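ABC transporter sugar binding protein (Xanthomonas axonopodis pv. citri, PDB 3UOR) probably binds maltose or related sugars in the periplasm and hands them to an ABC importer for uptake. Local coordinates at residues G82-V86 and F308-H313; E104-V110 and K314-W318. All blocks are in the same frame, centred on the assembly; numbering follows the deposited sequence.

Interaction 1 of 2, residues G82-V86 and F308-H313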
loop_
_atom_site.group_PDB
_atom_site.type_symbol
_atom_site.label_atom_id
_atom_site.label_comp_id
_atom_site.label_asym_id
_atom_site.label_seq_id
_atom_site.Cartn_x
_atom_site.Cartn_y
_atom_site.Cartn_z
ATOM N N GLY A 82 -15.975 -0.370 -24.129
ATOM C CA GLY A 82 -15.003 0.661 -24.458
ATOM C C GLY A 82 -13.808 0.727 -23.528
ATOM O O GLY A 82 -13.290 1.813 -23.246
ATOM N N LEU A 83 -13.369 -0.436 -23.054
ATOM C CA LEU A 83 -12.198 -0.534 -22.185
ATOM C C LEU A 83 -10.909 -0.259 -22.953
ATOM O O LEU A 83 -10.798 -0.590 -24.128
ATOM C CB LEU A 83 -12.111 -1.927 -21.557
ATOM C CG LEU A 83 -13.241 -2.366 -20.634
ATOM C CD1 LEU A 83 -12.975 -3.779 -20.132
ATOM C CD2 LEU A 83 -13.392 -1.385 -19.473
ATOM N N PRO A 84 -9.921 0.340 -22.280
ATOM C CA PRO A 84 -8.633 0.568 -22.936
ATOM C C PRO A 84 -7.900 -0.755 -23.086
ATOM O O PRO A 84 -8.383 -1.774 -22.598
ATOM C CB PRO A 84 -7.904 1.466 -21.945
ATOM C CG PRO A 84 -8.474 1.074 -20.620
ATOM C CD PRO A 84 -9.908 0.735 -20.862
ATOM N N ASP A 85 -6.752 -0.743 -23.752
ATOM C CA ASP A 85 -5.943 -1.950 -23.894
ATOM C C ASP A 85 -5.157 -2.216 -22.630
ATOM O O ASP A 85 -5.190 -3.317 -22.083
ATOM C CB ASP A 85 -4.972 -1.797 -25.060
ATOM C CG ASP A 85 -5.675 -1.392 -26.340
ATOM O OD1 ASP A 85 -5.481 -0.244 -26.796
ATOM O OD2 ASP A 85 -6.447 -2.217 -26.861
ATOM N N VAL A 86 -4.440 -1.199 -22.175
ATOM C CA VAL A 86 -3.663 -1.318 -20.959
ATOM C C VAL A 86 -4.225 -0.377 -19.894
ATOM O O VAL A 86 -4.716 0.715 -20.197
ATOM C CB VAL A 86 -2.183 -1.041 -21.232
ATOM C CG1 VAL A 86 -1.369 -1.122 -19.936
ATOM C CG2 VAL A 86 -1.670 -2.031 -22.262
ATOM N N PHE A 308 -6.831 -5.609 -20.664
ATOM C CA PHE A 308 -8.222 -6.048 -20.726
ATOM C C PHE A 308 -8.392 -7.051 -21.863
ATOM O O PHE A 308 -7.818 -6.881 -22.943
ATOM C CB PHE A 308 -9.163 -4.866 -20.888
ATOM C CG PHE A 308 -9.276 -4.025 -19.655
ATOM C CD1 PHE A 308 -8.784 -2.732 -19.634
ATOM C CD2 PHE A 308 -9.838 -4.540 -18.510
ATOM C CE1 PHE A 308 -8.875 -1.954 -18.495
ATOM C CE2 PHE A 308 -9.934 -3.774 -17.354
ATOM C CZ PHE A 308 -9.451 -2.477 -17.350
ATOM N N LYS A 309 -9.159 -8.109 -21.627
ATOM C CA LYS A 309 -9.209 -9.187 -22.608
ATOM C C LYS A 309 -10.034 -8.852 -23.849
ATOM O O LYS A 309 -10.020 -9.602 -24.825
ATOM C CB LYS A 309 -9.602 -10.529 -21.973
ATOM C CG LYS A 309 -11.027 -10.665 -21.566
ATOM C CD LYS A 309 -11.172 -11.748 -20.515
ATOM C CE LYS A 309 -10.798 -13.113 -21.044
ATOM N NZ LYS A 309 -10.921 -14.133 -19.957
ATOM N N SER A 310 -10.711 -7.707 -23.830
ATOM C CA SER A 310 -11.398 -7.199 -25.024
ATOM C C SER A 310 -10.471 -6.446 -25.996
ATOM O O SER A 310 -10.901 -6.031 -27.072
ATOM C CB SER A 310 -12.574 -6.299 -24.628
ATOM O OG SER A 310 -12.144 -5.185 -23.856
ATOM N N SER A 311 -9.207 -6.265 -25.615
ATOM C CA SER A 311 -8.241 -5.530 -26.433
ATOM C C SER A 311 -7.908 -6.262 -27.723
ATOM O O SER A 311 -7.818 -7.490 -27.734
ATOM C CB SER A 311 -6.955 -5.329 -25.635
ATOM O OG SER A 311 -5.832 -5.136 -26.481
ATOM N N GLN A 312 -7.696 -5.510 -28.803
ATOM C CA GLN A 312 -7.319 -6.100 -30.093
ATOM C C GLN A 312 -5.804 -6.260 -30.230
ATOM O O GLN A 312 -5.321 -7.125 -30.958
ATOM C CB GLN A 312 -7.824 -5.239 -31.254
ATOM C CG GLN A 312 -9.251 -4.738 -31.116
ATOM C CD GLN A 312 -10.274 -5.862 -31.116
ATOM O OE1 GLN A 312 -10.000 -6.968 -31.581
ATOM N NE2 GLN A 312 -11.463 -5.579 -30.594
ATOM N N HIS A 313 -5.054 -5.405 -29.544
ATOM C CA HIS A 313 -3.602 -5.417 -29.650
ATOM C C HIS A 313 -2.996 -5.840 -28.328
ATOM O O HIS A 313 -2.472 -5.011 -27.582
ATOM C CB HIS A 313 -3.090 -4.028 -30.018
ATOM C CG HIS A 313 -4.021 -3.259 -30.897
ATOM N ND1 HIS A 313 -4.025 -3.388 -32.269
ATOM C CD2 HIS A 313 -4.988 -2.359 -30.597
ATOM C CE1 HIS A 313 -4.954 -2.598 -32.777
ATOM N NE2 HIS A 313 -5.554 -1.964 -31.785
HETATM O O HOH W 1 -10.408 -3.623 -24.598
#

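Interaction 2 of 2, residues E104-V110 and K314-W318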
loop_
_atom_site.group_PDB
_atom_site.type_symbol
_atom_site.label_atom_id
_atom_site.label_comp_id
_atom_site.label_asym_id
_atom_site.label_seq_id
_atom_site.Cartn_x
_atom_site.Cartn_y
_atom_site.Cartn_z
ATOM N N GLU A 104 -7.105 -10.163 -18.872
ATOM C CA GLU A 104 -6.334 -11.155 -19.597
ATOM C C GLU A 104 -5.385 -11.874 -18.651
ATOM O O GLU A 104 -4.611 -11.222 -17.947
ATOM C CB GLU A 104 -5.524 -10.463 -20.689
ATOM C CG GLU A 104 -4.599 -11.391 -21.444
ATOM C CD GLU A 104 -5.329 -12.195 -22.511
ATOM O OE1 GLU A 104 -6.534 -11.950 -22.741
ATOM O OE2 GLU A 104 -4.684 -13.063 -23.123
ATOM N N PRO A 105 -5.422 -13.217 -18.632
ATOM C CA PRO A 105 -4.438 -13.959 -17.832
ATOM C C PRO A 105 -3.027 -13.593 -18.276
ATOM O O PRO A 105 -2.753 -13.573 -19.472
ATOM C CB PRO A 105 -4.727 -15.420 -18.175
ATOM C CG PRO A 105 -6.183 -15.414 -18.645
ATOM C CD PRO A 105 -6.338 -14.109 -19.364
ATOM N N MET A 106 -2.146 -13.314 -17.324
ATOM C CA MET A 106 -0.844 -12.772 -17.637
ATOM C C MET A 106 0.260 -13.812 -17.652
ATOM O O MET A 106 1.337 -13.549 -18.169
ATOM C CB MET A 106 -0.470 -11.681 -16.642
ATOM C CG MET A 106 -1.235 -10.394 -16.826
ATOM S SD MET A 106 -0.721 -9.584 -18.342
ATOM C CE MET A 106 -2.114 -10.005 -19.312
ATOM N N GLN A 107 0.016 -14.978 -17.077
ATOM C CA GLN A 107 1.095 -15.950 -16.924
ATOM C C GLN A 107 1.741 -16.367 -18.253
ATOM O O GLN A 107 2.950 -16.520 -18.316
ATOM C CB GLN A 107 0.655 -17.172 -16.109
ATOM C CG GLN A 107 1.792 -18.152 -15.810
ATOM C CD GLN A 107 3.059 -17.480 -15.271
ATOM O OE1 GLN A 107 2.995 -16.478 -14.552
ATOM N NE2 GLN A 107 4.220 -18.038 -15.614
ATOM N N PRO A 108 0.940 -16.540 -19.321
ATOM C CA PRO A 108 1.523 -16.873 -20.628
ATOM C C PRO A 108 2.494 -15.804 -21.156
ATOM O O PRO A 108 3.472 -16.143 -21.822
ATOM C CB PRO A 108 0.297 -16.989 -21.542
ATOM C CG PRO A 108 -0.814 -17.343 -20.619
ATOM C CD PRO A 108 -0.530 -16.594 -19.346
ATOM N N TYR A 109 2.232 -14.534 -20.863
ATOM C CA TYR A 109 3.135 -13.469 -21.293
ATOM C C TYR A 109 4.364 -13.430 -20.400
ATOM O O TYR A 109 5.479 -13.220 -20.863
ATOM C CB TYR A 109 2.425 -12.111 -21.290
ATOM C CG TYR A 109 1.263 -12.031 -22.251
ATOM C CD1 TYR A 109 1.446 -11.619 -23.566
ATOM C CD2 TYR A 109 -0.023 -12.380 -21.848
ATOM C CE1 TYR A 109 0.374 -11.557 -24.458
ATOM C CE2 TYR A 109 -1.102 -12.316 -22.730
ATOM C CZ TYR A 109 -0.891 -11.903 -24.030
ATOM O OH TYR A 109 -1.953 -11.839 -24.903
ATOM N N VAL A 110 4.163 -13.634 -19.105
ATOM C CA VAL A 110 5.278 -13.542 -18.173
ATOM C C VAL A 110 6.267 -14.664 -18.493
ATOM O O VAL A 110 7.483 -14.474 -18.460
ATOM C CB VAL A 110 4.806 -13.646 -16.701
ATOM C CG1 VAL A 110 6.003 -13.843 -15.789
ATOM C CG2 VAL A 110 4.000 -12.390 -16.300
ATOM N N LYS A 314 -3.068 -7.129 -28.036
ATOM C CA LYS A 314 -2.570 -7.619 -26.764
ATOM C C LYS A 314 -1.050 -7.667 -26.739
ATOM O O LYS A 314 -0.430 -7.376 -25.718
ATOM C CB LYS A 314 -3.204 -8.964 -26.418
ATOM C CG LYS A 314 -4.650 -8.785 -26.007
ATOM C CD LYS A 314 -5.385 -10.090 -25.783
ATOM C CE LYS A 314 -6.872 -9.807 -25.575
ATOM N NZ LYS A 314 -7.632 -10.996 -25.118
ATOM N N ASP A 315 -0.441 -7.986 -27.874
ATOM C CA ASP A 315 1.006 -8.129 -27.917
ATOM C C ASP A 315 1.719 -6.782 -27.860
ATOM O O ASP A 315 2.792 -6.676 -27.260
ATOM C CB ASP A 315 1.429 -8.934 -29.151
ATOM C CG ASP A 315 0.680 -10.255 -29.269
ATOM O OD1 ASP A 315 0.700 -11.045 -28.293
ATOM O OD2 ASP A 315 0.061 -10.494 -30.332
ATOM N N ALA A 316 1.144 -5.758 -28.490
ATOM C CA ALA A 316 1.704 -4.410 -28.397
ATOM C C ALA A 316 1.529 -3.986 -26.958
ATOM O O ALA A 316 2.425 -3.405 -26.349
ATOM C CB ALA A 316 0.973 -3.442 -29.320
ATOM N N SER A 317 0.355 -4.299 -26.421
ATOM C CA SER A 317 0.005 -3.968 -25.050
ATOM C C SER A 317 0.984 -4.602 -24.076
ATOM O O SER A 317 1.457 -3.938 -23.163
ATOM C CB SER A 317 -1.422 -4.422 -24.745
ATOM O OG SER A 317 -2.356 -3.548 -25.355
ATOM N N TRP A 318 1.299 -5.879 -24.281
ATOM C CA TRP A 318 2.261 -6.533 -23.421
ATOM C C TRP A 318 3.623 -5.845 -23.482
ATOM O O TRP A 318 4.283 -5.683 -22.464
ATOM C CB TRP A 318 2.437 -8.004 -23.774
ATOM C CG TRP A 318 3.627 -8.541 -23.058
ATOM C CD1 TRP A 318 4.837 -8.870 -23.598
ATOM C CD2 TRP A 318 3.750 -8.743 -21.646
ATOM N NE1 TRP A 318 5.700 -9.293 -22.607
ATOM C CE2 TRP A 318 5.052 -9.226 -21.403
ATOM C CE3 TRP A 318 2.875 -8.584 -20.565
ATOM C CZ2 TRP A 318 5.501 -9.549 -20.122
ATOM C CZ3 TRP A 318 3.322 -8.901 -19.299
ATOM C CH2 TRP A 318 4.625 -9.380 -19.087
#

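Interaction 1 of 2, residues G82-V86 and F308-H313
Phe308 and Leu83 meet because each has its CG trans to its own carbonyl carbon (chi1 -71° and -63°), which brings the methyl CD1 of Leu83 over one face of the phenyl ring, 4.0 Å from the Phe308 ring centroid, a CH-pi contact. The two side chains cross at about a right angle. Pro84 CG and CD lie against Phe308 CE1, while the carbonyl O of Pro84 lies near the plane of the phenyl ring at the edge, 3.1 Å from Phe308 CD1. The main chains are tied by Phe308 N, which donates to Asp85 O at 3.2 Å.

The Phe308-Ser311 type I turn then presents two hydroxyls. Ser311 OG donates to Asp85 OD2 at 3.0 Å, reaching the carboxylate on its anti side, somewhat out of its plane, and receives a weak bond from His313 N. The other oxygen, Asp85 OD1, is taken by the backbone N of Arg33, which should limit the rotation of the group. A water donates to Leu83 O and lies very close to Ser310 OG, a second link that is doubtful.

This joins two loops at the ends of antiparallel neighbours in the sheet, one leading into strand 86-90 and the other leaving strand 303-307 for helix 314-324. Helix 67-79 packs against Leu83 and Phe308, whereas Asp85 touches strand 30-36 and Ser317 of helix 314-324.

Interaction 2 of 2, residues E104-V110 and K314-W318
The loop and first helical turn of 104-110 approach helix 314-318 most closely at Tyr109 and Trp318, CA to CA 7.3 Å, and stand further from it at Glu104 and Lys314. The two aromatic residues together form the centre of the contact. Tyr109 CB sits almost straight over one face of the indole, 3.6 Å from the centroid of the six-membered ring of Trp318, a close CH-pi contact. The phenol ring continues past the five-membered ring, the planes 30° apart but slid so far that they barely overlap; the two side chains run past each other in opposite directions. The Trp318 side chain leaves its helix with chi1 168°, CG opposite the backbone N, which lays the indole beside Tyr109 CB. Val110 CG2 touches the far end of the indole at Trp318 CH2, 4.1 Å away, and Met106 SD approaches Trp318 CZ3 obliquely at 4.2 Å, a Met-aromatic contact.

In the alpha/beta lobe typical of periplasmic binding proteins, helices pack over a central sheet, and here helices 107-111 and 314-324 share that layer: Val110 of the first helix and Met106 just before it rest on Leu135, and Trp318 on Val138, both in strand 134-150.

Toward the start of helix 314-324 the chemistry becomes polar. Lys314, extended beyond CG, forms a salt bridge through NZ to Glu104 OE1 at 2.8 Å, coming from above the carboxylate plane. Glu104 bends at chi2 (80°), which turns its carboxylate toward the lysine. Its other oxygen, OE2, accepts a weak bond of 3.5 Å from Tyr109 OH, and that hydroxyl oxygen also lies 3.5 Å from Lys314 CB. At the phenol edge, near the ring plane, Asp315 OD1 comes to 3.9 Å from Tyr109 CE1.

Interactions 1 and 2 are consecutive on one side: the loop 308-313 of the first runs straight into the helical segment 314-318 of the second, and their centres lie 11 Å apart. Both are partly buried, so neither is purely core or surface. Interaction 1 pairs loops at strand ends, combining a phenylalanine patch with backbone, hydroxyl and water bonds; interaction 2 joins helix 314-324 to helix 107-111 through an indole face and to the loop before it through a salt bridge. They meet directly where Lys314 NZ probably bonds Lys309 O and where Ser317 packs on Val86. Strand 303-307 relates to both, leading into loop 308-313 and lying against Met106 and Lys314.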